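Local structure of protease (Helicobacter pylori, 5EUF) at residues E56-N59 with F60-T63; D121-L124 with P125-V129; I165-M168 with D169-Q172. The protein probably acts as a zinc-dependent M16-family protease that cleaves the cytoplasmic tail of human junctional adhesion molecule A and so weakens the gastric epithelial barrier. All coordinates share one frame; numbering follows the deposited sequence.

Overall arrangement
The three contacts illustrate how short-range pairing shapes the ends and bends of helices around a zinc site. Contact 1 lies where helix 51-58, which brings in the zinc motif, gives way to a loop, contact 2 is a proline-kinked turn of helix 120-139, and contact 3 starts helix 168-172. Contacts 1 and 3 are partly buried, whereas contact 2 is largely at the surface. Contacts 1 and 2 touch through polar groups, with their centres 11 Å apart. Between contacts 2 and 3 the aliphatic part of R127 packs on the backbone of I171. A turn with a lysine stem, a phenylalanine-arginine pair and a helix start with F167 at the N-cap position give each its own chemistry.

Contact 1: residues E56-N59 with F60-T63; sequences EHLN and FKST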
# COMPACT_ATOMS: atom_id res chain seq x y z
N GLU B 56 18.91 -3.18 -11.63
CA GLU B 56 19.25 -4.19 -12.63
C GLU B 56 19.75 -3.51 -13.90
O GLU B 56 20.74 -3.94 -14.49
CB GLU B 56 18.03 -5.07 -12.94
CG GLU B 56 18.24 -6.02 -14.11
CD GLU B 56 16.98 -6.76 -14.50
OE1 GLU B 56 16.06 -6.86 -13.66
OE2 GLU B 56 16.90 -7.25 -15.65
N HIS B 57 19.06 -2.45 -14.31
CA HIS B 57 19.45 -1.69 -15.50
C HIS B 57 20.77 -0.95 -15.27
O HIS B 57 21.63 -0.91 -16.15
CB HIS B 57 18.36 -0.70 -15.89
CG HIS B 57 17.16 -1.34 -16.53
ND1 HIS B 57 16.51 -2.42 -15.97
CD2 HIS B 57 16.48 -1.04 -17.66
CE1 HIS B 57 15.49 -2.76 -16.74
NE2 HIS B 57 15.45 -1.94 -17.78
N LEU B 58 20.92 -0.36 -14.09
CA LEU B 58 22.08 0.47 -13.79
C LEU B 58 23.33 -0.35 -13.51
O LEU B 58 24.45 0.17 -13.56
CB LEU B 58 21.78 1.38 -12.59
CG LEU B 58 20.70 2.44 -12.81
CD1 LEU B 58 20.55 3.32 -11.59
CD2 LEU B 58 21.01 3.27 -14.04
N ASN B 59 23.15 -1.64 -13.22
CA ASN B 59 24.27 -2.52 -12.89
C ASN B 59 25.21 -2.73 -14.08
O ASN B 59 26.35 -3.15 -13.92
CB ASN B 59 23.75 -3.86 -12.38
CG ASN B 59 24.75 -4.57 -11.48
OD1 ASN B 59 24.96 -4.15 -10.34
ND2 ASN B 59 25.35 -5.64 -11.98
N PHE B 60 24.72 -2.43 -15.28
CA PHE B 60 25.52 -2.59 -16.49
C PHE B 60 25.99 -1.24 -17.02
O PHE B 60 26.33 -1.11 -18.20
CB PHE B 60 24.72 -3.34 -17.55
CG PHE B 60 24.29 -4.71 -17.12
CD1 PHE B 60 25.17 -5.78 -17.20
CD2 PHE B 60 23.02 -4.93 -16.62
CE1 PHE B 60 24.79 -7.04 -16.79
CE2 PHE B 60 22.63 -6.19 -16.21
CZ PHE B 60 23.52 -7.25 -16.29
N LYS B 61 26.02 -0.25 -16.14
CA LYS B 61 26.55 1.06 -16.49
C LYS B 61 28.01 1.16 -16.05
O LYS B 61 28.64 0.15 -15.74
CB LYS B 61 25.71 2.17 -15.85
CG LYS B 61 24.25 2.17 -16.29
CD LYS B 61 24.13 2.42 -17.79
CE LYS B 61 22.67 2.43 -18.22
NZ LYS B 61 22.51 2.67 -19.69
N SER B 62 28.53 2.38 -16.01
CA SER B 62 29.96 2.59 -15.78
C SER B 62 30.40 2.22 -14.37
O SER B 62 29.65 2.38 -13.41
CB SER B 62 30.34 4.04 -16.05
OG SER B 62 29.78 4.91 -15.09
N THR B 63 31.63 1.71 -14.27
CA THR B 63 32.26 1.43 -12.99
C THR B 63 33.62 2.13 -12.94
O THR B 63 33.87 3.05 -13.71
CB THR B 63 32.45 -0.08 -12.77
OG1 THR B 63 33.36 -0.60 -13.75
CG2 THR B 63 31.12 -0.82 -12.88
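L58 and K61 close a type I beta turn at the exit of helix 51-58, the helix that carries the HXXEH signature of the M16 metallopeptidases, an inverted form of the HEXXH zinc motif. H53 and E133 of helix 120-139 bind the zinc ion in this structure, E56 is probably the catalytic proton acceptor, and H57, whose side chain comes about 3 Å from the metal at the nearest atoms, is probably a further ligand. The turn illustrates how the chain can leave a metal-binding helix directly after its functional residues. Its one backbone bond runs from K61 N to L58 O, 3.0 Å long, with an N-H...O angle of 151°. The donor does not sit on a lone pair but approaches from above the carbonyl plane, 62° out of it.

The stem of K61 also lies against that carbonyl, CB being 3.3 Å from L58 O. With K61 CG beside its own backbone N and the chain bent at chi2 (-62°), the methylenes fold back along the end of the helix. There K61 CG meets L58 CD2 at 4.1 Å, the two side chains passing at a slant. Beyond this bend the chain is extended, and K61 NZ reaches a salt bridge with E126 OE1 of helix 120-139. S62 OG hydrogen-bonds E122 of the same helix, so two polar links tie the exit loop to that neighbour.

F60 turns the other way, toward strand 81-86, where it rests on A84, and its ring meets F71 edge-to-face. The carbonyls of the preceding helical turn approach this ring differently: H57 O lies at the edge, near the ring plane, while E56 O comes in obliquely, 3.3 Å from F60 CD2 and 3.4 Å from F60 CE2.

Contact 2: residues D121-L124 with P125-V129; sequences DEFL and PERQV
From E122 to R127 the helical backbone bends around P125, which has no N-H to give to the turn before it, and the bonds that follow are uneven: E126 N to E122 O is weak at 3.4 Å, while R127 N to F123 O is firmer at 3.1 Å. The pyrrolidine ring fills the place of the missing bond. P125 CD and CG lie beside the carbonyl of D121, CD at 3.2 Å from D121 O, and this bulk in the turn goes with the kink.

One turn apart, F123 and R127 pair on one side of the helix. R127 runs out extended and then bends at chi3 (66°), which carries its guanidinium obliquely across to the ring, F123 CZ lying 3.8 Å from R127 NH1. The two planes are 61° apart, so this is no parallel stack; F123 CE2 sits over one guanidinium face, offset toward its rim. L124 runs alongside the same arginine, its CD2 4.1 Å from R127 NH2.

Within the fold, F123 is buried against L176 and I179 of helix 176-186 and M54 of helix 51-58, W174 touches both F123 and R127, and E126, salt-bridged to K61, packs on M54, H57 and L58 of helix 51-58.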
# COMPACT_ATOMS: atom_id res chain seq x y z
N ASP B 121 24.15 11.39 -14.88
CA ASP B 121 23.96 11.38 -16.33
C ASP B 121 23.62 9.99 -16.87
O ASP B 121 23.35 9.83 -18.06
CB ASP B 121 25.20 11.93 -17.04
CG ASP B 121 26.46 11.17 -16.67
OD1 ASP B 121 27.11 11.55 -15.67
OD2 ASP B 121 26.80 10.19 -17.37
N GLU B 122 23.64 9.00 -15.99
CA GLU B 122 23.26 7.64 -16.34
C GLU B 122 21.90 7.30 -15.75
O GLU B 122 21.11 6.57 -16.34
CB GLU B 122 24.30 6.63 -15.86
CG GLU B 122 25.67 6.83 -16.47
CD GLU B 122 26.70 5.87 -15.92
OE1 GLU B 122 26.59 5.49 -14.74
OE2 GLU B 122 27.62 5.50 -16.68
N PHE B 123 21.64 7.85 -14.57
CA PHE B 123 20.39 7.61 -13.87
C PHE B 123 19.21 8.29 -14.56
O PHE B 123 18.14 7.70 -14.70
CB PHE B 123 20.49 8.09 -12.42
CG PHE B 123 19.17 8.43 -11.80
CD1 PHE B 123 18.29 7.43 -11.44
CD2 PHE B 123 18.81 9.75 -11.58
CE1 PHE B 123 17.07 7.74 -10.87
CE2 PHE B 123 17.60 10.06 -11.01
CZ PHE B 123 16.72 9.06 -10.66
N LEU B 124 19.41 9.54 -14.99
CA LEU B 124 18.33 10.30 -15.62
C LEU B 124 17.82 9.69 -16.93
O LEU B 124 16.61 9.55 -17.09
CB LEU B 124 18.78 11.75 -15.85
CG LEU B 124 18.97 12.61 -14.60
CD1 LEU B 124 19.25 14.05 -14.97
CD2 LEU B 124 17.76 12.50 -13.69
N PRO B 125 18.72 9.33 -17.86
CA PRO B 125 18.17 8.76 -19.09
C PRO B 125 17.59 7.36 -18.89
O PRO B 125 16.61 7.00 -19.55
CB PRO B 125 19.38 8.71 -20.03
CG PRO B 125 20.54 8.59 -19.12
CD PRO B 125 20.19 9.43 -17.93
N GLU B 126 18.18 6.58 -17.99
CA GLU B 126 17.76 5.20 -17.79
C GLU B 126 16.38 5.13 -17.14
O GLU B 126 15.63 4.19 -17.36
CB GLU B 126 18.79 4.45 -16.94
CG GLU B 126 18.61 2.93 -16.95
CD GLU B 126 18.83 2.31 -18.33
OE1 GLU B 126 19.55 2.91 -19.15
OE2 GLU B 126 18.27 1.23 -18.58
N ARG B 127 16.05 6.14 -16.33
CA ARG B 127 14.75 6.18 -15.68
C ARG B 127 13.63 6.33 -16.71
O ARG B 127 12.56 5.75 -16.55
CB ARG B 127 14.68 7.33 -14.67
CG ARG B 127 13.33 7.45 -13.99
CD ARG B 127 13.33 8.52 -12.92
NE ARG B 127 13.51 9.86 -13.47
CZ ARG B 127 13.56 10.96 -12.72
NH1 ARG B 127 13.45 10.87 -11.41
NH2 ARG B 127 13.73 12.14 -13.30
N GLN B 128 13.90 7.10 -17.76
CA GLN B 128 12.93 7.26 -18.84
C GLN B 128 12.70 5.93 -19.54
O GLN B 128 11.59 5.65 -20.00
CB GLN B 128 13.41 8.31 -19.83
CG GLN B 128 13.17 9.73 -19.37
CD GLN B 128 11.70 10.00 -19.08
OE1 GLN B 128 10.82 9.52 -19.79
NE2 GLN B 128 11.43 10.77 -18.04
N VAL B 129 13.74 5.11 -19.61
CA VAL B 129 13.64 3.79 -20.22
C VAL B 129 12.72 2.89 -19.39
O VAL B 129 11.80 2.27 -19.93
CB VAL B 129 15.02 3.12 -20.36
CG1 VAL B 129 14.87 1.71 -20.93
CG2 VAL B 129 15.93 3.96 -21.24

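Contact 3: residues I165-M168 with D169-Q172; sequences IGFM and DDIQ
F167 and I171 form the tight part of this contact, the first turn of helix 168-172, in which F167 holds the N-cap position. The bond from I171 N to F167 O is 3.0 Å long and almost straight, with an N-H...O angle of 173°. I171 packs back over the same strip of backbone: its CG1 lies 3.4 Å from F167 O, and its CD1 reaches the carbonyl of I165. Beside it, the carboxylate of D170 runs alongside F167, with OD2 at the ring edge, 4.0 Å from F167 CD2, and the two planes 71° apart. The ring meets F148 edge-to-face and stacks on Y157 of the second subunit.

Looser is the side-chain pairing of M168, a selenomethionine, with Q172, the exposed member. Their backbones are joined, Q172 N to M168 O at 2.8 Å, but M168, bent at chi2 and chi3, brings SE no closer than 4.0 Å to Q172 OE1. M168 also rests on R134 of helix 120-139.

D170, a buried residue, has OD2 hydrogen-bonded to S49 OG and to G47 N, and S49 OG also pairs with F167 N. The G47 N-H and the nearby helix start would probably favour an ionised D170 carboxylate, to which S49 OG could then donate.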
# COMPACT_ATOMS: atom_id res chain seq x y z
N ILE B 165 7.94 -4.01 -10.84
CA ILE B 165 7.96 -2.87 -11.75
C ILE B 165 7.70 -1.57 -10.99
O ILE B 165 8.17 -0.50 -11.37
CB ILE B 165 6.93 -3.03 -12.90
CG1 ILE B 165 7.09 -1.91 -13.93
CG2 ILE B 165 5.51 -3.06 -12.37
CD1 ILE B 165 8.44 -1.86 -14.60
N GLY B 166 6.94 -1.66 -9.90
CA GLY B 166 6.63 -0.51 -9.08
C GLY B 166 5.54 0.37 -9.64
O GLY B 166 5.02 0.12 -10.73
N PHE B 167 5.18 1.42 -8.90
CA PHE B 167 4.18 2.38 -9.34
C PHE B 167 4.81 3.46 -10.21
O PHE B 167 5.96 3.83 -9.99
CB PHE B 167 3.47 3.00 -8.14
CG PHE B 167 2.63 2.03 -7.36
CD1 PHE B 167 1.34 1.74 -7.78
CD2 PHE B 167 3.13 1.40 -6.24
CE1 PHE B 167 0.56 0.84 -7.07
CE2 PHE B 167 2.36 0.50 -5.53
CZ PHE B 167 1.07 0.22 -5.95
N MSE B 168 4.06 3.95 -11.19
CA MSE B 168 4.59 4.92 -12.13
C MSE B 168 5.09 6.18 -11.43
O MSE B 168 6.19 6.66 -11.72
CB MSE B 168 3.55 5.30 -13.18
CG MSE B 168 4.01 6.39 -14.14
SE MSE B 168 5.44 5.82 -15.35
CE MSE B 168 4.32 5.05 -16.75
N ASP B 169 4.30 6.71 -10.50
CA ASP B 169 4.68 7.93 -9.79
C ASP B 169 5.89 7.69 -8.89
O ASP B 169 6.64 8.62 -8.60
CB ASP B 169 3.51 8.47 -8.97
CG ASP B 169 2.52 9.24 -9.82
OD1 ASP B 169 2.90 9.71 -10.91
OD2 ASP B 169 1.35 9.38 -9.40
N ASP B 170 6.07 6.46 -8.43
CA ASP B 170 7.27 6.11 -7.69
C ASP B 170 8.48 6.25 -8.60
O ASP B 170 9.44 6.96 -8.28
CB ASP B 170 7.19 4.69 -7.13
CG ASP B 170 6.33 4.61 -5.89
OD1 ASP B 170 5.63 5.61 -5.61
OD2 ASP B 170 6.35 3.57 -5.21
N ILE B 171 8.41 5.58 -9.74
CA ILE B 171 9.43 5.66 -10.78
C ILE B 171 9.71 7.10 -11.15
O ILE B 171 10.87 7.51 -11.29
CB ILE B 171 9.00 4.89 -12.05
CG1 ILE B 171 8.79 3.41 -11.74
CG2 ILE B 171 10.03 5.08 -13.16
CD1 ILE B 171 8.30 2.60 -12.92
N GLN B 172 8.65 7.88 -11.29
CA GLN B 172 8.77 9.26 -11.74
C GLN B 172 9.41 10.16 -10.68
O GLN B 172 9.97 11.20 -11.00
CB GLN B 172 7.39 9.81 -12.11
CG GLN B 172 7.42 10.84 -13.22
CD GLN B 172 7.90 10.25 -14.53
OE1 GLN B 172 7.74 9.06 -14.79
NE2 GLN B 172 8.51 11.09 -15.37